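Local coordinates for uncharacterized DUF364 family protein (Pyrococcus horikoshii, PDB 3NPG) that is of unknown function but contains putative heavy-metal chelation domains, one of them Rossmann-like, and may therefore handle metal ions, at residues G4-R9 with I175-D181; D25-G29 with I80-L84; L45-M49 with P198-L202; K211-L215 with Y245-V249. All blocks are in the same frame, centred on the assembly; numbering follows the deposited sequence.

Contact 1: residues G4-R9 with I175-D181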
loop_
_atom_site.group_PDB
_atom_site.type_symbol
_atom_site.label_atom_id
_atom_site.label_comp_id
_atom_site.label_asym_id
_atom_site.label_seq_id
_atom_site.Cartn_x
_atom_site.Cartn_y
_atom_site.Cartn_z
ATOM N N GLY A 4 -22.462 7.842 -16.960
ATOM C CA GLY A 4 -22.085 9.251 -16.863
ATOM C C GLY A 4 -20.643 9.523 -17.244
ATOM O O GLY A 4 -20.259 10.680 -17.450
HETATM N N MSE A 5 -19.826 8.449 -17.330
HETATM C CA MSE A 5 -18.409 8.530 -17.659
HETATM C C MSE A 5 -18.189 9.030 -19.059
HETATM O O MSE A 5 -18.955 8.690 -19.959
HETATM C CB MSE A 5 -17.756 7.143 -17.544
HETATM C CG MSE A 5 -17.664 6.615 -16.145
HETATM SE SE MSE A 5 -16.541 5.028 -16.100
HETATM C CE MSE A 5 -14.857 5.862 -16.098
ATOM N N LEU A 6 -17.055 9.713 -19.285
ATOM C CA LEU A 6 -16.576 10.008 -20.627
ATOM C C LEU A 6 -16.256 8.669 -21.329
ATOM O O LEU A 6 -16.493 8.527 -22.528
ATOM C CB LEU A 6 -15.311 10.884 -20.550
ATOM C CG LEU A 6 -14.629 11.236 -21.883
ATOM C CD1 LEU A 6 -15.559 12.004 -22.789
ATOM C CD2 LEU A 6 -13.357 12.019 -21.647
ATOM N N LEU A 7 -15.802 7.666 -20.541
ATOM C CA LEU A 7 -15.480 6.321 -21.029
ATOM C C LEU A 7 -16.741 5.587 -21.527
ATOM O O LEU A 7 -16.642 4.712 -22.384
ATOM C CB LEU A 7 -14.795 5.521 -19.906
ATOM C CG LEU A 7 -13.914 4.355 -20.320
ATOM C CD1 LEU A 7 -12.960 4.753 -21.430
ATOM C CD2 LEU A 7 -13.153 3.829 -19.143
ATOM N N SER A 8 -17.925 5.973 -21.012
ATOM C CA SER A 8 -19.194 5.387 -21.445
ATOM C C SER A 8 -19.578 5.922 -22.822
ATOM O O SER A 8 -20.244 5.230 -23.588
ATOM C CB SER A 8 -20.289 5.699 -20.438
ATOM O OG SER A 8 -21.338 4.750 -20.515
ATOM N N ARG A 9 -19.144 7.153 -23.141
ATOM C CA ARG A 9 -19.418 7.776 -24.438
ATOM C C ARG A 9 -18.409 7.313 -25.481
ATOM O O ARG A 9 -18.768 7.140 -26.650
ATOM C CB ARG A 9 -19.425 9.309 -24.318
ATOM C CG ARG A 9 -20.505 9.832 -23.364
ATOM C CD ARG A 9 -20.654 11.347 -23.416
ATOM N NE ARG A 9 -19.524 12.045 -22.796
ATOM C CZ ARG A 9 -19.433 12.312 -21.494
ATOM N NH1 ARG A 9 -20.382 11.905 -20.657
ATOM N NH2 ARG A 9 -18.379 12.957 -21.017
ATOM N N ILE A 175 -7.592 7.036 -17.793
ATOM C CA ILE A 175 -8.702 6.492 -18.572
ATOM C C ILE A 175 -9.220 5.182 -17.919
ATOM O O ILE A 175 -10.430 5.002 -17.788
ATOM C CB ILE A 175 -8.275 6.286 -20.058
ATOM C CG1 ILE A 175 -7.863 7.636 -20.713
ATOM C CG2 ILE A 175 -9.386 5.595 -20.862
ATOM C CD1 ILE A 175 -7.146 7.501 -22.096
ATOM N N VAL A 176 -8.296 4.308 -17.453
ATOM C CA VAL A 176 -8.675 3.037 -16.831
ATOM C C VAL A 176 -9.207 3.180 -15.390
ATOM O O VAL A 176 -10.097 2.423 -15.000
ATOM C CB VAL A 176 -7.581 1.922 -16.958
ATOM C CG1 VAL A 176 -7.611 1.281 -18.333
ATOM C CG2 VAL A 176 -6.194 2.460 -16.649
ATOM N N ASN A 177 -8.688 4.163 -14.609
ATOM C CA ASN A 177 -9.114 4.338 -13.203
ATOM C C ASN A 177 -10.347 5.275 -13.008
ATOM O O ASN A 177 -10.949 5.282 -11.933
ATOM C CB ASN A 177 -7.936 4.756 -12.304
ATOM C CG ASN A 177 -7.299 6.073 -12.672
ATOM O OD1 ASN A 177 -7.921 6.953 -13.273
ATOM N ND2 ASN A 177 -6.062 6.267 -12.243
ATOM N N GLY A 178 -10.696 6.039 -14.042
ATOM C CA GLY A 178 -11.884 6.891 -14.029
ATOM C C GLY A 178 -11.670 8.299 -13.515
ATOM O O GLY A 178 -12.637 9.013 -13.247
ATOM N N THR A 179 -10.409 8.733 -13.418
ATOM C CA THR A 179 -10.087 10.076 -12.916
ATOM C C THR A 179 -10.118 11.159 -14.017
ATOM O O THR A 179 -10.103 12.350 -13.699
ATOM C CB THR A 179 -8.746 10.063 -12.153
ATOM O OG1 THR A 179 -7.720 9.551 -13.002
ATOM C CG2 THR A 179 -8.812 9.254 -10.884
ATOM N N LEU A 180 -10.170 10.743 -15.306
ATOM C CA LEU A 180 -10.145 11.673 -16.443
ATOM C C LEU A 180 -11.294 12.692 -16.410
ATOM O O LEU A 180 -11.070 13.880 -16.685
ATOM C CB LEU A 180 -10.122 10.906 -17.786
ATOM C CG LEU A 180 -10.075 11.775 -19.079
ATOM C CD1 LEU A 180 -8.862 12.706 -19.086
ATOM C CD2 LEU A 180 -10.059 10.909 -20.310
ATOM N N ASP A 181 -12.518 12.237 -16.058
ATOM C CA ASP A 181 -13.703 13.109 -15.983
ATOM C C ASP A 181 -13.509 14.257 -14.991
ATOM O O ASP A 181 -13.878 15.395 -15.291
ATOM C CB ASP A 181 -14.955 12.298 -15.627
ATOM C CG ASP A 181 -15.453 11.414 -16.754
ATOM O OD1 ASP A 181 -14.759 10.429 -17.087
ATOM O OD2 ASP A 181 -16.562 11.659 -17.244
HETATM O O HOH W 1 -13.570 8.080 -18.081
#

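Contact 2: residues D25-G29 with I80-L84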
loop_
_atom_site.group_PDB
_atom_site.type_symbol
_atom_site.label_atom_id
_atom_site.label_comp_id
_atom_site.label_asym_id
_atom_site.label_seq_id
_atom_site.Cartn_x
_atom_site.Cartn_y
_atom_site.Cartn_z
ATOM N N ASP A 25 -6.754 -12.478 -29.709
ATOM C CA ASP A 25 -6.251 -12.894 -28.402
ATOM C C ASP A 25 -6.295 -11.708 -27.426
ATOM O O ASP A 25 -6.459 -10.561 -27.852
ATOM C CB ASP A 25 -4.805 -13.446 -28.526
ATOM C CG ASP A 25 -4.411 -14.438 -27.430
ATOM O OD1 ASP A 25 -5.297 -14.837 -26.638
ATOM O OD2 ASP A 25 -3.228 -14.847 -27.397
ATOM N N PHE A 26 -6.185 -11.989 -26.114
ATOM C CA PHE A 26 -6.198 -10.961 -25.065
ATOM C C PHE A 26 -5.507 -11.487 -23.809
ATOM O O PHE A 26 -5.269 -12.695 -23.697
ATOM C CB PHE A 26 -7.644 -10.531 -24.739
ATOM C CG PHE A 26 -8.500 -11.639 -24.169
ATOM C CD1 PHE A 26 -9.161 -12.531 -25.005
ATOM C CD2 PHE A 26 -8.647 -11.790 -22.796
ATOM C CE1 PHE A 26 -9.925 -13.571 -24.478
ATOM C CE2 PHE A 26 -9.423 -12.823 -22.272
ATOM C CZ PHE A 26 -10.057 -13.709 -23.115
ATOM N N SER A 27 -5.210 -10.588 -22.846
ATOM C CA SER A 27 -4.594 -10.973 -21.576
ATOM C C SER A 27 -4.623 -9.823 -20.581
ATOM O O SER A 27 -4.080 -8.753 -20.860
ATOM C CB SER A 27 -3.152 -11.438 -21.792
ATOM O OG SER A 27 -2.533 -11.803 -20.570
ATOM N N PHE A 28 -5.238 -10.047 -19.400
ATOM C CA PHE A 28 -5.180 -9.090 -18.301
ATOM C C PHE A 28 -3.861 -9.337 -17.551
ATOM O O PHE A 28 -3.810 -10.157 -16.636
ATOM C CB PHE A 28 -6.400 -9.260 -17.362
ATOM C CG PHE A 28 -6.421 -8.307 -16.184
ATOM C CD1 PHE A 28 -6.759 -6.971 -16.356
ATOM C CD2 PHE A 28 -6.153 -8.757 -14.898
ATOM C CE1 PHE A 28 -6.775 -6.093 -15.273
ATOM C CE2 PHE A 28 -6.173 -7.881 -13.818
ATOM C CZ PHE A 28 -6.486 -6.556 -14.010
ATOM N N GLY A 29 -2.780 -8.761 -18.066
ATOM C CA GLY A 29 -1.445 -9.022 -17.548
ATOM C C GLY A 29 -0.657 -7.793 -17.170
ATOM O O GLY A 29 -1.151 -6.673 -17.285
ATOM N N ILE A 80 -10.870 -4.830 -13.740
ATOM C CA ILE A 80 -10.437 -5.860 -14.698
ATOM C C ILE A 80 -11.235 -5.742 -16.003
ATOM O O ILE A 80 -10.648 -5.766 -17.093
ATOM C CB ILE A 80 -10.535 -7.290 -14.084
ATOM C CG1 ILE A 80 -9.772 -7.376 -12.741
ATOM C CG2 ILE A 80 -10.035 -8.348 -15.079
ATOM C CD1 ILE A 80 -9.999 -8.645 -11.973
ATOM N N GLU A 81 -12.567 -5.555 -15.890
ATOM C CA GLU A 81 -13.449 -5.389 -17.044
ATOM C C GLU A 81 -13.186 -4.054 -17.769
ATOM O O GLU A 81 -13.252 -4.008 -18.997
ATOM C CB GLU A 81 -14.917 -5.503 -16.625
ATOM C CG GLU A 81 -15.310 -6.896 -16.160
ATOM C CD GLU A 81 -16.725 -7.017 -15.620
ATOM O OE1 GLU A 81 -17.521 -6.066 -15.804
ATOM O OE2 GLU A 81 -17.038 -8.069 -15.014
ATOM N N ARG A 82 -12.870 -2.970 -17.003
ATOM C CA ARG A 82 -12.541 -1.653 -17.578
ATOM C C ARG A 82 -11.240 -1.711 -18.368
ATOM O O ARG A 82 -11.181 -1.207 -19.494
ATOM C CB ARG A 82 -12.410 -0.587 -16.479
ATOM C CG ARG A 82 -13.716 0.008 -16.030
ATOM C CD ARG A 82 -13.545 1.437 -15.514
ATOM N NE ARG A 82 -12.594 1.527 -14.395
ATOM C CZ ARG A 82 -12.912 1.285 -13.123
ATOM N NH1 ARG A 82 -14.136 0.886 -12.802
ATOM N NH2 ARG A 82 -11.997 1.409 -12.169
ATOM N N THR A 83 -10.164 -2.264 -17.747
ATOM C CA THR A 83 -8.840 -2.351 -18.375
ATOM C C THR A 83 -8.891 -3.155 -19.684
ATOM O O THR A 83 -8.364 -2.697 -20.699
ATOM C CB THR A 83 -7.801 -2.887 -17.378
ATOM O OG1 THR A 83 -7.980 -2.230 -16.118
ATOM C CG2 THR A 83 -6.377 -2.689 -17.866
ATOM N N LEU A 84 -9.602 -4.313 -19.681
ATOM C CA LEU A 84 -9.783 -5.131 -20.896
ATOM C C LEU A 84 -10.613 -4.376 -21.954
ATOM O O LEU A 84 -10.362 -4.517 -23.155
ATOM C CB LEU A 84 -10.447 -6.478 -20.554
ATOM C CG LEU A 84 -9.515 -7.566 -20.003
ATOM C CD1 LEU A 84 -10.295 -8.608 -19.218
ATOM C CD2 LEU A 84 -8.718 -8.232 -21.123
#

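Contact 3: residues L45-M49 with P198-L202. With ACT (acetate ion), chain E.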
loop_
_atom_site.group_PDB
_atom_site.type_symbol
_atom_site.label_atom_id
_atom_site.label_comp_id
_atom_site.label_asym_id
_atom_site.label_seq_id
_atom_site.Cartn_x
_atom_site.Cartn_y
_atom_site.Cartn_z
ATOM N N LEU A 45 -2.745 -4.109 -32.294
ATOM C CA LEU A 45 -2.605 -4.410 -30.875
ATOM C C LEU A 45 -2.888 -3.185 -30.011
ATOM O O LEU A 45 -2.239 -2.151 -30.158
ATOM C CB LEU A 45 -1.201 -4.979 -30.580
ATOM C CG LEU A 45 -0.975 -5.579 -29.180
ATOM C CD1 LEU A 45 -1.891 -6.770 -28.929
ATOM C CD2 LEU A 45 0.453 -5.995 -29.008
ATOM N N GLY A 46 -3.878 -3.307 -29.141
ATOM C CA GLY A 46 -4.236 -2.256 -28.204
ATOM C C GLY A 46 -3.856 -2.625 -26.790
ATOM O O GLY A 46 -3.982 -3.792 -26.396
ATOM N N VAL A 47 -3.345 -1.645 -26.018
ATOM C CA VAL A 47 -2.921 -1.891 -24.640
ATOM C C VAL A 47 -3.566 -0.924 -23.663
ATOM O O VAL A 47 -3.959 0.173 -24.049
ATOM C CB VAL A 47 -1.369 -1.923 -24.481
ATOM C CG1 VAL A 47 -0.759 -3.106 -25.226
ATOM C CG2 VAL A 47 -0.737 -0.610 -24.932
ATOM N N ALA A 48 -3.697 -1.345 -22.398
ATOM C CA ALA A 48 -4.204 -0.501 -21.317
ATOM C C ALA A 48 -3.496 -0.878 -20.037
ATOM O O ALA A 48 -3.462 -2.060 -19.683
ATOM C CB ALA A 48 -5.705 -0.683 -21.162
HETATM N N MSE A 49 -2.849 0.106 -19.378
HETATM C CA MSE A 49 -2.065 -0.147 -18.165
HETATM C C MSE A 49 -2.865 -0.845 -17.072
HETATM O O MSE A 49 -3.937 -0.375 -16.686
HETATM C CB MSE A 49 -1.438 1.144 -17.634
HETATM C CG MSE A 49 -0.516 0.916 -16.456
HETATM SE SE MSE A 49 0.179 2.548 -15.745
HETATM C CE MSE A 49 1.868 2.569 -16.677
ATOM N N PRO A 198 1.024 4.572 -23.309
ATOM C CA PRO A 198 0.441 3.568 -24.233
ATOM C C PRO A 198 -1.082 3.376 -24.095
ATOM O O PRO A 198 -1.715 2.919 -25.038
ATOM C CB PRO A 198 1.205 2.280 -23.890
ATOM C CG PRO A 198 2.468 2.739 -23.262
ATOM C CD PRO A 198 2.126 3.997 -22.512
ATOM N N THR A 199 -1.671 3.737 -22.929
ATOM C CA THR A 199 -3.128 3.625 -22.730
ATOM C C THR A 199 -3.888 4.721 -23.553
ATOM O O THR A 199 -5.104 4.614 -23.764
ATOM C CB THR A 199 -3.478 3.648 -21.215
ATOM O OG1 THR A 199 -2.581 2.786 -20.504
ATOM C CG2 THR A 199 -4.916 3.234 -20.939
ATOM N N GLY A 200 -3.143 5.710 -24.052
ATOM C CA GLY A 200 -3.695 6.789 -24.866
ATOM C C GLY A 200 -3.707 6.480 -26.353
ATOM O O GLY A 200 -3.682 7.396 -27.178
ATOM N N GLN A 201 -3.789 5.175 -26.708
ATOM C CA GLN A 201 -3.817 4.706 -28.103
ATOM C C GLN A 201 -5.168 4.968 -28.769
ATOM O O GLN A 201 -5.331 4.672 -29.954
ATOM C CB GLN A 201 -3.493 3.204 -28.168
ATOM C CG GLN A 201 -2.008 2.881 -28.116
ATOM C CD GLN A 201 -1.761 1.391 -28.044
ATOM O OE1 GLN A 201 -2.551 0.631 -27.483
ATOM N NE2 GLN A 201 -0.636 0.947 -28.580
ATOM N N LEU A 202 -6.146 5.510 -28.006
ATOM C CA LEU A 202 -7.504 5.770 -28.511
ATOM C C LEU A 202 -7.529 6.821 -29.652
ATOM O O LEU A 202 -6.592 7.618 -29.778
ATOM C CB LEU A 202 -8.461 6.175 -27.349
ATOM C CG LEU A 202 -8.355 7.626 -26.813
ATOM C CD1 LEU A 202 -9.602 8.013 -26.053
ATOM C CD2 LEU A 202 -7.155 7.801 -25.934
HETATM C C ACT E . 0.008 4.574 -19.463
HETATM O O ACT E . -1.098 5.014 -19.435
HETATM O OXT ACT E . 0.162 3.471 -19.860
HETATM C CH3 ACT E . 1.190 5.408 -18.975
#

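Contact 4: residues K211-L215 with Y245-V249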
loop_
_atom_site.group_PDB
_atom_site.type_symbol
_atom_site.label_atom_id
_atom_site.label_comp_id
_atom_site.label_asym_id
_atom_site.label_seq_id
_atom_site.Cartn_x
_atom_site.Cartn_y
_atom_site.Cartn_z
ATOM N N LYS A 211 -11.818 18.919 -23.115
ATOM C CA LYS A 211 -10.744 19.895 -22.929
ATOM C C LYS A 211 -9.370 19.330 -23.344
ATOM O O LYS A 211 -8.400 20.090 -23.438
ATOM C CB LYS A 211 -10.708 20.398 -21.478
ATOM C CG LYS A 211 -11.898 21.273 -21.098
ATOM C CD LYS A 211 -11.721 21.865 -19.709
ATOM C CE LYS A 211 -12.926 22.649 -19.263
ATOM N NZ LYS A 211 -12.776 23.135 -17.868
ATOM N N VAL A 212 -9.291 17.993 -23.611
ATOM C CA VAL A 212 -8.044 17.334 -24.057
ATOM C C VAL A 212 -7.573 17.965 -25.368
ATOM O O VAL A 212 -8.359 18.071 -26.318
ATOM C CB VAL A 212 -8.221 15.786 -24.206
ATOM C CG1 VAL A 212 -6.931 15.127 -24.691
ATOM C CG2 VAL A 212 -8.690 15.156 -22.898
ATOM N N THR A 213 -6.310 18.413 -25.412
ATOM C CA THR A 213 -5.770 19.085 -26.603
ATOM C C THR A 213 -4.896 18.159 -27.445
ATOM O O THR A 213 -4.909 18.252 -28.673
ATOM C CB THR A 213 -5.031 20.361 -26.203
ATOM O OG1 THR A 213 -3.985 20.022 -25.286
ATOM C CG2 THR A 213 -5.969 21.411 -25.580
ATOM N N HIS A 214 -4.122 17.278 -26.789
ATOM C CA HIS A 214 -3.207 16.367 -27.476
ATOM C C HIS A 214 -3.286 14.957 -26.910
ATOM O O HIS A 214 -3.692 14.768 -25.761
ATOM C CB HIS A 214 -1.753 16.883 -27.374
ATOM C CG HIS A 214 -1.527 18.205 -28.033
ATOM N ND1 HIS A 214 -1.869 19.389 -27.410
ATOM C CD2 HIS A 214 -0.941 18.491 -29.218
ATOM C CE1 HIS A 214 -1.530 20.350 -28.254
ATOM N NE2 HIS A 214 -0.957 19.858 -29.348
ATOM N N LEU A 215 -2.844 13.973 -27.703
ATOM C CA LEU A 215 -2.706 12.587 -27.284
ATOM C C LEU A 215 -1.290 12.134 -27.575
ATOM O O LEU A 215 -0.868 12.142 -28.733
ATOM C CB LEU A 215 -3.718 11.680 -28.024
ATOM C CG LEU A 215 -5.116 11.581 -27.401
ATOM C CD1 LEU A 215 -6.082 10.905 -28.350
ATOM C CD2 LEU A 215 -5.076 10.838 -26.063
ATOM N N TYR A 245 4.245 8.891 -30.721
ATOM C CA TYR A 245 3.630 9.968 -31.499
ATOM C C TYR A 245 2.872 10.934 -30.612
ATOM O O TYR A 245 2.392 10.552 -29.547
ATOM C CB TYR A 245 2.689 9.400 -32.607
ATOM C CG TYR A 245 1.479 8.648 -32.076
ATOM C CD1 TYR A 245 0.316 9.324 -31.710
ATOM C CD2 TYR A 245 1.469 7.259 -32.018
ATOM C CE1 TYR A 245 -0.795 8.638 -31.222
ATOM C CE2 TYR A 245 0.354 6.561 -31.553
ATOM C CZ TYR A 245 -0.770 7.256 -31.141
ATOM O OH TYR A 245 -1.869 6.568 -30.685
ATOM N N VAL A 246 2.727 12.182 -31.075
ATOM C CA VAL A 246 1.901 13.194 -30.431
ATOM C C VAL A 246 0.891 13.692 -31.464
ATOM O O VAL A 246 1.292 14.214 -32.506
ATOM C CB VAL A 246 2.743 14.365 -29.845
ATOM C CG1 VAL A 246 1.837 15.466 -29.295
ATOM C CG2 VAL A 246 3.708 13.869 -28.768
ATOM N N ILE A 247 -0.411 13.462 -31.217
ATOM C CA ILE A 247 -1.458 13.850 -32.163
ATOM C C ILE A 247 -2.463 14.830 -31.538
ATOM O O ILE A 247 -2.812 14.690 -30.374
ATOM C CB ILE A 247 -2.140 12.590 -32.805
ATOM C CG1 ILE A 247 -3.074 12.984 -33.976
ATOM C CG2 ILE A 247 -2.868 11.718 -31.745
ATOM C CD1 ILE A 247 -3.285 11.894 -35.008
ATOM N N GLU A 248 -2.868 15.860 -32.299
ATOM C CA GLU A 248 -3.843 16.846 -31.827
ATOM C C GLU A 248 -5.252 16.262 -31.825
ATOM O O GLU A 248 -5.562 15.393 -32.647
ATOM C CB GLU A 248 -3.802 18.107 -32.696
ATOM C CG GLU A 248 -2.721 19.089 -32.301
ATOM C CD GLU A 248 -2.759 20.394 -33.073
ATOM O OE1 GLU A 248 -1.794 20.669 -33.819
ATOM O OE2 GLU A 248 -3.765 21.131 -32.950
ATOM N N VAL A 249 -6.118 16.764 -30.925
ATOM C CA VAL A 249 -7.520 16.335 -30.840
ATOM C C VAL A 249 -8.449 17.441 -31.380
ATOM O O VAL A 249 -8.326 18.599 -30.924
ATOM C CB VAL A 249 -7.905 15.915 -29.397
ATOM C CG1 VAL A 249 -9.404 15.646 -29.286
ATOM C CG2 VAL A 249 -7.099 14.698 -28.945
ATOM O OXT VAL A 249 -9.272 17.148 -32.274
#

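Contact 1: residues G4-R9 with I175-D181
D181 turns its carboxylate to the backbone N-H of L6, beside the first turn of helix 6-17. Its OD2 accepts the hydrogen bond from L6 N at 2.9 Å through the syn lone pair, with a bent N-H...O angle of 136°, while OD1 takes a weak second share of the same N-H at 3.3 Å from L6 N. One water widens the grip: it donates to D181 OD1 at 2.8 Å and accepts weakly from L7 N. One amide directly, and a second weakly through the water, lie by the carboxylate, which would probably favour its charged form; R9, with NH2 4.4 Å from D181 OD2, is too distant for a salt bridge but probably adds to the field. Were D181 an alanine, L6 N would probably lose its acceptor and the water the carboxylate it donates to. Around this polar centre the packing is apolar. L6 CD2 touches L180 CD2 at 3.7 Å, and L7 lays CD1 against I175 CG2, the two side chains crossing at about a right angle. M5, a selenomethionine, bends at chi3 (80°) to bring CE to 3.8 Å from G178 CA; the positive phi of G178, the turn residue after helix 174-177, itself calls for glycine. H160 of the second subunit packs on M5 and D181 and bonds to G178 O. The contact therefore joins the starts of helices 6-17 and 180-186, with V86 of helix 79-96 against L7 and I175, and I195 of strand 192-196 touching I175 and L180.

Contact 2: residues D25-G29 with I80-L84
F28 lies flat against I80, and this pair is the tight half of the contact. CG2 of I80 stands over the centre of the F28 ring, 3.7 Å from the centroid and only 8° off the ring normal, a CH-pi contact. The other branch of the same isoleucine leans over the far rim, with I80 CG1 3.6 Å from F28 CZ. T83 closes in from a different direction: its CB lies in the plane of the ring, at the edge, 4.0 Å from F28 CE1, while its hydroxyl is bonded to I79 O within the helix. The ring can reach this place because F28 CG stands anti to the backbone N (chi1 180°), which carries the phenyl group out from the inverse gamma turn centred on F28 and towards helix 79-96. The L84 side is looser. L84 CD2 approaches F26 CD2 at 3.9 Å, at an oblique angle to the ring, and L84 CD1 stays 4.4 Å from F28 CB. That sparser side is not left to solvent, since L232 of the third subunit packs on L84 and I80, and K231 of that subunit lies on F26; within the chain, F70 meets the F26 ring edge-to-face. S27 turns from the helix, and its hydroxyl bonds to S27 of the third subunit. Between strand 22-27 with its following turn and helix 79-96, the chemistry is thus wholly apolar: shape and ring-face dispersion, not directional polar bonds, probably set how the two elements fit, while the S27 hydroxyl is used at the subunit interface.

Contact 3: residues L45-M49 with P198-L202
V47 and Q201 are joined by one of two hydrogen bonds in which a side chain of the loop caters to the backbone of strand 43-49. V47 N donates to Q201 OE1 at 2.8 Å, in the carbonyl plane of the amide and with an N-H...O angle of 157°. The glutamine runs extended beyond CG to get there, and its NE2 is occupied by M218 O, so both ends of the amide are used and its flip is fixed. Two residues along the strand, M49 N donates to T199 OG1 at 2.9 Å, nearly straight at 167°. Among the apolar contacts, V47 CG2 touches P198 CB at 3.6 Å, the two side chains meeting at a slant, and the methyl of T199, CG2, lies 4.0 Å from A48 CB. An acetate ion, probably from the crystallisation liquor, has each of its oxygens 2.9 Å from T199 OG1; the single hydroxyl proton has two possible acceptors there. P198 CD lies 3.3 Å from the acetate OXT, the CE of selenomethionine M49 packs near the acetate methyl, and the acetate is also hydrogen-bonded to Y32 OH. N90 of helix 79-96 donates to both V47 O and T199 O, so that one helix side chain holds both strand and loop. Loops after parallel strands, like this one after strand 192-196, are where Rossmann-like folds commonly form their ligand pockets; the acetate marks a small pocket between the antiparallel sheet and this loop, though no natural ligand can be inferred from it.

Contact 4: residues K211-L215 with Y245-V249
H214 and E248 each set CG anti to their own carbonyl carbon (chi1 -63° and -83°), and the imidazole and the glutamate chain consequently run side by side on one face of the sheet. E248 CG rests 3.5 Å from H214 NE2, with ring and carboxylate planes 41° apart. Across the ring, ND1 shares a hydrogen bond with T213 OG1 at 3.1 Å; that hydroxyl is also bonded to I193 N. Exchanging the H214 imidazole for the methyl of an alanine is likely to bare the flank of E248 and leave its chain freer to turn. Beneath these side chains the backbones pair. L215 and I247 form a hydrogen-bonded antiparallel pair, with both L215 N to I247 O and I247 N to L215 O at 2.8 Å, whereas H214 and E248 are a non-hydrogen-bonded pair. The ladder ends with V249 N to T213 O, 3.0 Å, the donor lying well above the carbonyl plane. On the opposite face L215 CB touches I247 CG2 at 3.8 Å. V249 CG2 also packs on L215 CD1. This is an antiparallel beta ladder at the margin of the mixed sheet, where C-terminal strand 242-248 extends an otherwise parallel, Rossmann-like array.

From the N terminus, the first contact segment is 4-9, and contact 1 closes the longest loop at 175-181. Contact 2 is nested inside it, tying strand 22-27 to helix 79-96. Contact 3 starts within the loop of contact 2 but ends beyond contact 1, at 198-202, so it crosses both and binds the antiparallel sheet to the Rossmann-like half. Contacts 1, 2 and 3 meet physically: R82 bonds to V176 O, and V176 and T83 both pack on A48. Contact 4 follows in series, closing the final strand pair, and reaches contact 3 where L215 and Y245 touch the 200-202 region.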